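Local coordinates for membrane lipoprotein family protein (Aeropyrum pernix, PDB 4PEV) that binds adenosine and probably serves as the solute-binding component of an ABC transporter, at residues C[56-61]-C[100-105]; C[82-87]-C[311-316]; C[91-96]-C[120-125]; C[114-119]-C[303-308]. One frame throughout, in Å; residues are numbered along the deposited sequence.

All four contacts belong to the lobe built on strands 87-91, 54-59 and 114-118. Contacts 1 and 4 are buried strand-on-helix packings at neighbouring strands: Leu58 faces helix 99-108, whereas Leu114 and Val116 meet helix 301-313 on the other side of the sheet. Contact 2 uses the end of that same helix 301-313 but is only partly buried, and charged residues border its small apolar patch. Contact 3, also partly buried, joins the loop after strand 87-91 to the 3-10 turn leading into helix 123-132, near the adenosine, about 6 Å from contact 1 between centres. Across every pair of segments the chemistry is apolar.

Contact 1 of 4, residues C[56-61]-C[100-105]; sequences LVLFDV and ESVLDA. With ADN (adenosine), chain F.
Leu58 reaches from strand 54-59 to helix 99-108 and divides its two methyl groups between neighbouring helix residues. Its CD1 meets Val102 CG1 at 4.1 Å, and its CD2 meets Leu103 CD1 at 4.2 Å; the branches of each pair lie aslant. With CG anti to the backbone N (chi1 -157°), the leucine fork is carried out from the sheet toward the helix. Leu103 also touches Leu117 on the adjacent strand, and Val102 touches Gln91, so the helix rides over several strands with Leu58 beneath it.

Farther along the segment, Asp60 makes polar contacts at the adenosine. Its OD2 is 3.1 Å from N1 of the base and accepts a hydrogen bond from the backbone N of Leu121, while Val61 CB approaches the exocyclic N6 at 3.7 Å. With an alanine here the carboxylate is gone, and the Leu121 N-H would probably lose its acceptor while the N1 side of the adenine lost its polar neighbour. On the far side of the helix, Glu100 and Asp104 both form salt bridges with Arg132.

Helix 99-108 links strands 87-91 and 114-118 and passes over strand 54-59 between them: a beta-alpha-beta crossover of a parallel sheet, with the ligand site at the ends of its strands, as in periplasmic binding proteins.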
# COMPACT_ATOMS: atom_id res chain seq x y z
N LEU C 56 -5.40 -18.91 11.46
CA LEU C 56 -6.15 -17.76 11.92
C LEU C 56 -5.54 -16.54 11.28
O LEU C 56 -4.33 -16.32 11.38
CB LEU C 56 -6.08 -17.63 13.44
CG LEU C 56 -6.88 -16.47 14.04
CD1 LEU C 56 -8.39 -16.63 13.83
CD2 LEU C 56 -6.56 -16.35 15.52
N VAL C 57 -6.38 -15.76 10.60
CA VAL C 57 -5.97 -14.49 10.05
C VAL C 57 -6.61 -13.42 10.89
O VAL C 57 -7.84 -13.37 11.03
CB VAL C 57 -6.41 -14.30 8.60
CG1 VAL C 57 -5.98 -12.92 8.10
CG2 VAL C 57 -5.81 -15.40 7.72
N LEU C 58 -5.77 -12.58 11.44
CA LEU C 58 -6.13 -11.72 12.53
C LEU C 58 -5.84 -10.31 12.05
O LEU C 58 -4.69 -9.90 11.94
CB LEU C 58 -5.31 -12.14 13.75
CG LEU C 58 -5.74 -11.86 15.20
CD1 LEU C 58 -7.24 -11.77 15.41
CD2 LEU C 58 -5.14 -12.92 16.12
N PHE C 59 -6.91 -9.59 11.71
CA PHE C 59 -6.78 -8.25 11.20
C PHE C 59 -6.51 -7.25 12.30
O PHE C 59 -6.71 -7.49 13.50
CB PHE C 59 -8.03 -7.84 10.40
CG PHE C 59 -8.25 -8.65 9.15
CD1 PHE C 59 -7.33 -8.60 8.10
CD2 PHE C 59 -9.36 -9.49 9.04
CE1 PHE C 59 -7.53 -9.37 6.94
CE2 PHE C 59 -9.57 -10.24 7.89
CZ PHE C 59 -8.65 -10.19 6.84
N ASP C 60 -6.05 -6.10 11.86
CA ASP C 60 -5.61 -5.04 12.72
C ASP C 60 -6.84 -4.25 13.11
O ASP C 60 -7.34 -4.36 14.21
CB ASP C 60 -4.64 -4.13 11.93
CG ASP C 60 -3.50 -3.71 12.73
OD1 ASP C 60 -3.46 -4.11 13.91
OD2 ASP C 60 -2.63 -3.00 12.20
N VAL C 61 -7.34 -3.49 12.15
CA VAL C 61 -8.29 -2.44 12.41
C VAL C 61 -9.58 -2.80 11.69
O VAL C 61 -10.62 -3.01 12.32
CB VAL C 61 -7.75 -1.09 11.88
CG1 VAL C 61 -8.80 0.00 12.02
CG2 VAL C 61 -6.46 -0.72 12.60
N GLU C 100 -4.13 -7.67 22.57
CA GLU C 100 -3.21 -8.59 23.25
C GLU C 100 -3.92 -9.80 23.86
O GLU C 100 -3.44 -10.93 23.75
CB GLU C 100 -2.40 -7.88 24.34
CG GLU C 100 -1.19 -8.68 24.83
CD GLU C 100 -0.61 -8.17 26.14
OE1 GLU C 100 0.16 -8.93 26.78
OE2 GLU C 100 -0.91 -7.01 26.53
N SER C 101 -5.05 -9.54 24.51
CA SER C 101 -5.84 -10.59 25.13
C SER C 101 -6.36 -11.60 24.12
O SER C 101 -6.40 -12.81 24.38
CB SER C 101 -7.03 -9.98 25.84
OG SER C 101 -7.75 -11.03 26.45
N VAL C 102 -6.78 -11.08 22.98
CA VAL C 102 -7.30 -11.87 21.87
C VAL C 102 -6.20 -12.73 21.22
O VAL C 102 -6.41 -13.90 20.83
CB VAL C 102 -7.97 -10.90 20.86
CG1 VAL C 102 -7.90 -11.39 19.43
CG2 VAL C 102 -9.40 -10.65 21.28
N LEU C 103 -5.01 -12.13 21.09
CA LEU C 103 -3.87 -12.84 20.53
C LEU C 103 -3.39 -13.92 21.49
O LEU C 103 -3.00 -15.01 21.07
CB LEU C 103 -2.75 -11.84 20.23
CG LEU C 103 -1.46 -12.40 19.65
CD1 LEU C 103 -1.73 -13.30 18.46
CD2 LEU C 103 -0.55 -11.25 19.27
N ASP C 104 -3.45 -13.62 22.78
CA ASP C 104 -3.05 -14.55 23.84
C ASP C 104 -3.99 -15.76 23.91
O ASP C 104 -3.53 -16.90 24.02
CB ASP C 104 -2.99 -13.79 25.19
CG ASP C 104 -2.29 -14.58 26.28
OD1 ASP C 104 -2.97 -15.33 27.01
OD2 ASP C 104 -1.05 -14.44 26.42
N ALA C 105 -5.29 -15.51 23.82
CA ALA C 105 -6.31 -16.56 23.88
C ALA C 105 -6.29 -17.49 22.68
O ALA C 105 -6.56 -18.67 22.82
CB ALA C 105 -7.69 -15.95 24.04
O5' ADN F . -3.43 1.52 2.34
C5' ADN F . -2.08 2.01 2.44
C4' ADN F . -1.20 1.32 3.49
O4' ADN F . -1.67 1.54 4.82
C3' ADN F . -1.07 -0.20 3.39
O3' ADN F . -0.13 -0.60 2.39
C2' ADN F . -0.65 -0.57 4.81
O2' ADN F . 0.76 -0.42 5.04
C1' ADN F . -1.41 0.42 5.65
N9 ADN F . -2.70 -0.14 6.10
C8 ADN F . -3.85 -0.23 5.39
N7 ADN F . -4.85 -0.79 6.12
C5 ADN F . -4.32 -1.06 7.34
C6 ADN F . -4.79 -1.65 8.61
N6 ADN F . -6.06 -2.08 8.72
N1 ADN F . -3.91 -1.76 9.63
C2 ADN F . -2.62 -1.35 9.53
N3 ADN F . -2.13 -0.80 8.41
C4 ADN F . -2.91 -0.64 7.31

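Contact 2 of 4, residues C[82-87]-C[311-316]; sequences EELGVD and DVVEGR
Leu84 and Val313, each at the close of a helix, bring the two segments together with 7.6 Å between their CA atoms. After Leu84, helix 69-84 gives way to Gly85, whose positive phi of 86° turns the chain toward strand 87-91. Helix 301-313 ends in a Schellman motif: Arg316 N bonds to Asp311 O at 2.9 Å and Gly315 N to Val312 O at 3.1 Å, with Gly315 at the C-prime position.

The first segment forms the return of the beta-alpha-beta crossover from strand 54-59 through helix 69-84 to strand 87-91, and the second is the end of the helix beside it.

Between them the touching groups are all methyls. Val313 CG2, anti to its own carbonyl carbon, comes to 3.6 Å from Val86 CG1, the two branched side chains crossing aslant. The same CG2 lies 4.2 Å from Leu84 CD1, so a single methyl meets both partners. Leu84 also packs on Tyr306 and Lys310, Val86 on Ile309, and Val313 on Ile53.

Beside the methyls, Asp311, Glu314 and Arg316 form a salt-bridge network within their own segment. Arg316 NH1 pairs with Glu314 OE2, and its NH2 lies 2.9 Å from Asp311 OD1. The Asp311 carboxylate lies over one guanidinium face, displaced toward its rim, and that second salt bridge rests on charge alone, with no N-H directed at the oxygen.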
# COMPACT_ATOMS: atom_id res chain seq x y z
N GLU C 82 -8.09 -22.97 -0.89
CA GLU C 82 -8.49 -23.77 -2.04
C GLU C 82 -7.35 -24.62 -2.58
O GLU C 82 -7.53 -25.81 -2.77
CB GLU C 82 -9.10 -22.87 -3.12
CG GLU C 82 -9.45 -23.56 -4.45
CD GLU C 82 -10.39 -24.78 -4.34
OE1 GLU C 82 -10.22 -25.71 -5.16
OE2 GLU C 82 -11.31 -24.82 -3.48
N GLU C 83 -6.17 -24.04 -2.81
CA GLU C 83 -5.06 -24.79 -3.41
C GLU C 83 -4.44 -25.81 -2.45
O GLU C 83 -4.22 -26.95 -2.82
CB GLU C 83 -3.96 -23.86 -3.92
CG GLU C 83 -4.25 -23.16 -5.24
CD GLU C 83 -3.15 -22.17 -5.65
OE1 GLU C 83 -3.45 -21.18 -6.37
OE2 GLU C 83 -1.97 -22.36 -5.25
N LEU C 84 -4.15 -25.40 -1.22
CA LEU C 84 -3.46 -26.28 -0.25
C LEU C 84 -4.39 -27.02 0.71
O LEU C 84 -3.93 -27.87 1.44
CB LEU C 84 -2.44 -25.48 0.58
CG LEU C 84 -1.57 -24.49 -0.19
CD1 LEU C 84 -0.53 -23.88 0.73
CD2 LEU C 84 -0.91 -25.16 -1.39
N GLY C 85 -5.67 -26.67 0.73
CA GLY C 85 -6.66 -27.42 1.51
C GLY C 85 -6.81 -27.05 2.97
O GLY C 85 -7.46 -27.77 3.73
N VAL C 86 -6.27 -25.90 3.38
CA VAL C 86 -6.27 -25.50 4.79
C VAL C 86 -7.60 -24.84 5.21
O VAL C 86 -8.35 -24.36 4.36
CB VAL C 86 -5.06 -24.58 5.15
CG1 VAL C 86 -3.86 -24.90 4.28
CG2 VAL C 86 -5.39 -23.12 5.00
N ASP C 87 -7.87 -24.83 6.52
CA ASP C 87 -9.02 -24.10 7.10
C ASP C 87 -8.56 -22.74 7.53
O ASP C 87 -7.62 -22.62 8.30
CB ASP C 87 -9.61 -24.80 8.33
CG ASP C 87 -9.90 -26.27 8.09
OD1 ASP C 87 -10.14 -26.68 6.92
OD2 ASP C 87 -9.88 -27.03 9.10
N ASP C 311 4.64 -22.54 3.55
CA ASP C 311 5.77 -22.93 4.40
C ASP C 311 5.29 -23.86 5.53
O ASP C 311 5.84 -24.94 5.71
CB ASP C 311 6.50 -21.71 4.99
CG ASP C 311 7.47 -21.04 3.98
OD1 ASP C 311 7.44 -21.35 2.77
OD2 ASP C 311 8.28 -20.19 4.42
N VAL C 312 4.25 -23.47 6.26
CA VAL C 312 3.76 -24.33 7.35
C VAL C 312 3.23 -25.65 6.82
O VAL C 312 3.51 -26.69 7.40
CB VAL C 312 2.66 -23.65 8.19
CG1 VAL C 312 2.05 -24.64 9.18
CG2 VAL C 312 3.24 -22.46 8.93
N VAL C 313 2.48 -25.61 5.72
CA VAL C 313 1.88 -26.82 5.16
C VAL C 313 2.94 -27.86 4.78
O VAL C 313 2.70 -29.07 4.87
CB VAL C 313 0.95 -26.48 3.96
CG1 VAL C 313 0.65 -27.70 3.10
CG2 VAL C 313 -0.35 -25.88 4.47
N GLU C 314 4.11 -27.38 4.38
CA GLU C 314 5.22 -28.24 3.95
C GLU C 314 6.34 -28.34 5.01
O GLU C 314 7.47 -28.64 4.67
CB GLU C 314 5.74 -27.72 2.62
CG GLU C 314 4.60 -27.49 1.64
CD GLU C 314 5.05 -27.35 0.20
OE1 GLU C 314 4.47 -28.04 -0.66
OE2 GLU C 314 5.97 -26.54 -0.07
N GLY C 315 6.01 -28.07 6.27
CA GLY C 315 6.97 -28.10 7.38
C GLY C 315 8.29 -27.37 7.19
O GLY C 315 9.28 -27.74 7.82
N ARG C 316 8.33 -26.36 6.33
CA ARG C 316 9.55 -25.54 6.14
C ARG C 316 9.35 -24.10 6.62
O ARG C 316 9.87 -23.15 6.03
CB ARG C 316 10.07 -25.59 4.68
CG ARG C 316 9.04 -25.72 3.58
CD ARG C 316 9.68 -25.68 2.19
NE ARG C 316 9.54 -24.36 1.56
CZ ARG C 316 8.44 -23.92 0.93
NH1 ARG C 316 7.35 -24.67 0.82
NH2 ARG C 316 8.43 -22.70 0.41

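Contact 3 of 4, residues C[91-96]-C[120-125]; sequences QTPQSL and FLWQEP
Pro93 and Trp122 make one of two apolar touches between the loop after strand 87-91 and the turn that leads into helix 123-132. Pro93 CG approaches the six-membered part of the indole aslant, 3.8 Å from CZ2 and 4.0 Å from CH2. In the second touch Leu96 CD2 meets Leu121 CD1 at 3.7 Å. With its CG anti to the carbonyl carbon (chi1 -58°), Leu121 carries CD1 toward Leu96, and the two branched ends cross obliquely. Trp122 is packed from further directions by Leu58, Met99 and Leu103, which sets the indole among strand 54-59, helix 99-108 and the proline.

No hydrogen bond joins the two segments. Gln94 NE2 turns back to Thr92 O at 3.0 Å, with an N-H...O angle of 149°; the oxygen lies close to the glutamine amide plane, while the donor sits above the plane of the carbonyl. This bond spans Pro93. Gln123 N bonds to Phe120 O at 2.9 Å, closing a 3-10 turn, and Ser95 OG takes the backbone N of Val98 just before helix 99-108.

Leu121 itself lies about 5 Å from the adenosine, measured from its side chain. With no polar bond between the segments, the contact rests on the fit of ring and methyl surfaces, and it is probably through Leu121 that this packing borders the nucleoside pocket.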
# COMPACT_ATOMS: atom_id res chain seq x y z
N GLN C 91 -10.68 -12.92 11.71
CA GLN C 91 -11.10 -12.32 12.97
C GLN C 91 -10.65 -10.87 13.06
O GLN C 91 -9.52 -10.53 12.70
CB GLN C 91 -10.54 -13.13 14.13
CG GLN C 91 -11.02 -12.64 15.48
CD GLN C 91 -10.56 -13.54 16.61
OE1 GLN C 91 -10.43 -14.75 16.43
NE2 GLN C 91 -10.34 -12.95 17.77
N THR C 92 -11.56 -10.01 13.54
CA THR C 92 -11.32 -8.57 13.59
C THR C 92 -11.63 -8.04 14.99
O THR C 92 -12.80 -7.99 15.39
CB THR C 92 -12.18 -7.82 12.54
OG1 THR C 92 -12.15 -8.52 11.29
CG2 THR C 92 -11.65 -6.40 12.34
N PRO C 93 -10.59 -7.66 15.75
CA PRO C 93 -10.80 -7.11 17.07
C PRO C 93 -11.62 -5.84 17.00
O PRO C 93 -11.47 -5.07 16.04
CB PRO C 93 -9.39 -6.78 17.57
CG PRO C 93 -8.46 -7.47 16.66
CD PRO C 93 -9.18 -7.60 15.35
N GLN C 94 -12.45 -5.62 18.00
CA GLN C 94 -13.35 -4.46 18.01
C GLN C 94 -12.71 -3.24 18.64
O GLN C 94 -13.24 -2.15 18.48
CB GLN C 94 -14.64 -4.81 18.74
CG GLN C 94 -15.51 -5.80 17.97
CD GLN C 94 -15.76 -5.37 16.53
OE1 GLN C 94 -16.52 -4.44 16.27
NE2 GLN C 94 -15.10 -6.05 15.57
N SER C 95 -11.60 -3.43 19.35
CA SER C 95 -10.84 -2.32 19.94
C SER C 95 -9.34 -2.57 19.83
O SER C 95 -8.94 -3.69 19.54
CB SER C 95 -11.25 -2.09 21.42
OG SER C 95 -10.67 -3.01 22.33
N LEU C 96 -8.54 -1.53 20.05
CA LEU C 96 -7.08 -1.65 20.19
C LEU C 96 -6.72 -2.22 21.56
O LEU C 96 -5.82 -3.05 21.68
CB LEU C 96 -6.38 -0.29 20.04
CG LEU C 96 -6.66 0.59 18.81
CD1 LEU C 96 -6.39 2.06 19.13
CD2 LEU C 96 -5.86 0.16 17.59
N PHE C 120 0.92 -3.59 11.10
CA PHE C 120 1.91 -3.11 12.03
C PHE C 120 1.45 -3.08 13.49
O PHE C 120 2.25 -3.37 14.37
CB PHE C 120 2.36 -1.70 11.62
CG PHE C 120 3.22 -1.03 12.65
CD1 PHE C 120 4.56 -1.38 12.78
CD2 PHE C 120 2.67 -0.09 13.51
CE1 PHE C 120 5.35 -0.79 13.75
CE2 PHE C 120 3.45 0.50 14.49
CZ PHE C 120 4.79 0.15 14.60
N LEU C 121 0.20 -2.72 13.76
CA LEU C 121 -0.24 -2.54 15.15
C LEU C 121 -0.17 -3.80 16.02
O LEU C 121 -0.25 -3.72 17.25
CB LEU C 121 -1.66 -1.98 15.23
CG LEU C 121 -1.99 -0.64 14.55
CD1 LEU C 121 -3.43 -0.26 14.87
CD2 LEU C 121 -1.03 0.46 14.98
N TRP C 122 -0.02 -4.95 15.37
CA TRP C 122 0.20 -6.23 16.05
C TRP C 122 1.62 -6.43 16.61
O TRP C 122 1.86 -7.38 17.34
CB TRP C 122 -0.09 -7.38 15.08
CG TRP C 122 -1.54 -7.64 14.87
CD1 TRP C 122 -2.23 -7.51 13.71
CD2 TRP C 122 -2.48 -8.06 15.86
NE1 TRP C 122 -3.55 -7.82 13.91
CE2 TRP C 122 -3.73 -8.18 15.22
CE3 TRP C 122 -2.38 -8.37 17.22
CZ2 TRP C 122 -4.87 -8.58 15.90
CZ3 TRP C 122 -3.52 -8.78 17.90
CH2 TRP C 122 -4.75 -8.88 17.24
N GLN C 123 2.54 -5.56 16.25
CA GLN C 123 3.94 -5.73 16.60
C GLN C 123 4.18 -5.62 18.09
O GLN C 123 4.91 -6.41 18.65
CB GLN C 123 4.78 -4.68 15.90
CG GLN C 123 6.24 -5.03 15.84
CD GLN C 123 7.07 -3.84 15.48
OE1 GLN C 123 7.19 -3.47 14.31
NE2 GLN C 123 7.64 -3.21 16.48
N GLU C 124 3.57 -4.63 18.73
CA GLU C 124 3.67 -4.46 20.17
C GLU C 124 3.10 -5.67 20.92
O GLU C 124 3.83 -6.29 21.68
CB GLU C 124 2.94 -3.18 20.59
CG GLU C 124 3.83 -2.01 20.96
CD GLU C 124 3.64 -1.59 22.40
OE1 GLU C 124 3.49 -0.36 22.64
OE2 GLU C 124 3.60 -2.49 23.28
N PRO C 125 1.81 -6.02 20.69
CA PRO C 125 1.26 -7.17 21.40
C PRO C 125 1.99 -8.48 21.15
O PRO C 125 2.05 -9.32 22.05
CB PRO C 125 -0.17 -7.25 20.87
CG PRO C 125 -0.50 -5.87 20.46
CD PRO C 125 0.78 -5.38 19.86

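Contact 4 of 4, residues C[114-119]-C[303-308]; sequences LIVLVG and VAVYTA
A central strand of the parallel sheet, 114-118, is here packed against helix 301-313, in the alpha/beta layering of a periplasmic binding protein lobe. The helix follows directly on strand 293-299 of the other lobe's sheet, so the contact seats a chain returning from one lobe onto the other. Leu114 and Val116 point to the helix, whereas Ile115 and Leu117, on the opposite face, pack on Leu58 of the neighbouring strand and Leu103 of helix 99-108.

Val116 and Val305 form the middle of the contact, where the backbones approach to 7.2 Å between CA atoms. Val116 CG1 meets Val305 CG2 at 4.1 Å, and the two side chains cross at about a right angle. The CG1 of Val116 stands anti to its backbone N (chi1 177°), which leaves this methyl directed at the helix. One turn further on, Leu114 CD2 reaches Ala308, lying 4.3 Å from CB and 3.4 Å from the backbone O. The small alanine probably leaves room for the leucine methyl beside the helix backbone. Ala308 also touches Ala139 of the next strand, and Val118 packs on Phe69, Asn70 and Ala73 of helix 69-84.

Within the helix, Val303 O accepts two bonds from one residue: Thr307 N at 2.8 Å and Thr307 OG1 at 2.9 Å, the two donors arriving from opposite faces of the carbonyl plane.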
# COMPACT_ATOMS: atom_id res chain seq x y z
N LEU C 114 -0.89 -21.95 12.47
CA LEU C 114 -0.29 -20.64 12.19
C LEU C 114 -1.29 -19.54 12.57
O LEU C 114 -2.51 -19.67 12.32
CB LEU C 114 0.08 -20.52 10.71
CG LEU C 114 0.80 -19.26 10.21
CD1 LEU C 114 2.19 -19.11 10.80
CD2 LEU C 114 0.87 -19.26 8.69
N ILE C 115 -0.78 -18.48 13.18
CA ILE C 115 -1.56 -17.29 13.40
C ILE C 115 -0.94 -16.21 12.52
O ILE C 115 0.25 -15.91 12.65
CB ILE C 115 -1.60 -16.88 14.89
CG1 ILE C 115 -2.31 -17.97 15.70
CG2 ILE C 115 -2.33 -15.55 15.07
CD1 ILE C 115 -2.33 -17.72 17.19
N VAL C 116 -1.75 -15.66 11.62
CA VAL C 116 -1.30 -14.64 10.69
C VAL C 116 -1.78 -13.29 11.17
O VAL C 116 -2.97 -13.08 11.38
CB VAL C 116 -1.83 -14.89 9.27
CG1 VAL C 116 -1.42 -13.76 8.34
CG2 VAL C 116 -1.31 -16.22 8.75
N LEU C 117 -0.84 -12.36 11.34
CA LEU C 117 -1.15 -11.07 11.94
C LEU C 117 -0.97 -9.96 10.92
O LEU C 117 0.14 -9.63 10.51
CB LEU C 117 -0.26 -10.86 13.17
CG LEU C 117 -0.43 -11.93 14.26
CD1 LEU C 117 0.65 -11.79 15.31
CD2 LEU C 117 -1.81 -11.85 14.90
N VAL C 118 -2.10 -9.37 10.53
CA VAL C 118 -2.14 -8.45 9.39
C VAL C 118 -2.13 -6.99 9.85
O VAL C 118 -3.18 -6.38 10.07
CB VAL C 118 -3.39 -8.71 8.49
CG1 VAL C 118 -3.47 -7.72 7.34
CG2 VAL C 118 -3.36 -10.13 7.94
N GLY C 119 -0.93 -6.44 9.96
CA GLY C 119 -0.77 -5.02 10.20
C GLY C 119 0.26 -4.73 11.27
O GLY C 119 0.46 -5.50 12.21
N VAL C 303 0.77 -12.63 -1.35
CA VAL C 303 1.87 -13.56 -1.51
C VAL C 303 2.53 -13.80 -0.16
O VAL C 303 2.88 -14.93 0.15
CB VAL C 303 2.89 -13.07 -2.57
CG1 VAL C 303 4.11 -13.97 -2.62
CG2 VAL C 303 2.22 -13.01 -3.93
N ALA C 304 2.70 -12.77 0.64
CA ALA C 304 3.20 -12.96 2.01
C ALA C 304 2.38 -14.02 2.72
O ALA C 304 2.91 -15.07 3.09
CB ALA C 304 3.16 -11.66 2.81
N VAL C 305 1.08 -13.75 2.87
CA VAL C 305 0.16 -14.63 3.59
C VAL C 305 0.19 -16.03 3.01
O VAL C 305 0.24 -17.01 3.76
CB VAL C 305 -1.30 -14.13 3.52
CG1 VAL C 305 -2.29 -15.18 4.03
CG2 VAL C 305 -1.47 -12.85 4.32
N TYR C 306 0.14 -16.13 1.69
CA TYR C 306 0.14 -17.42 1.00
C TYR C 306 1.47 -18.20 1.20
O TYR C 306 1.46 -19.41 1.40
CB TYR C 306 -0.15 -17.24 -0.50
CG TYR C 306 -0.15 -18.56 -1.24
CD1 TYR C 306 -1.28 -19.34 -1.27
CD2 TYR C 306 1.01 -19.04 -1.85
CE1 TYR C 306 -1.28 -20.56 -1.91
CE2 TYR C 306 1.01 -20.26 -2.49
CZ TYR C 306 -0.14 -21.01 -2.51
OH TYR C 306 -0.19 -22.23 -3.14
N THR C 307 2.59 -17.49 1.12
CA THR C 307 3.90 -18.09 1.35
C THR C 307 4.02 -18.57 2.79
O THR C 307 4.41 -19.70 3.04
CB THR C 307 5.01 -17.07 1.01
OG1 THR C 307 5.02 -16.85 -0.41
CG2 THR C 307 6.38 -17.57 1.45
N ALA C 308 3.66 -17.73 3.75
CA ALA C 308 3.72 -18.14 5.17
C ALA C 308 2.86 -19.37 5.49
O ALA C 308 3.21 -20.17 6.36
CB ALA C 308 3.32 -16.97 6.06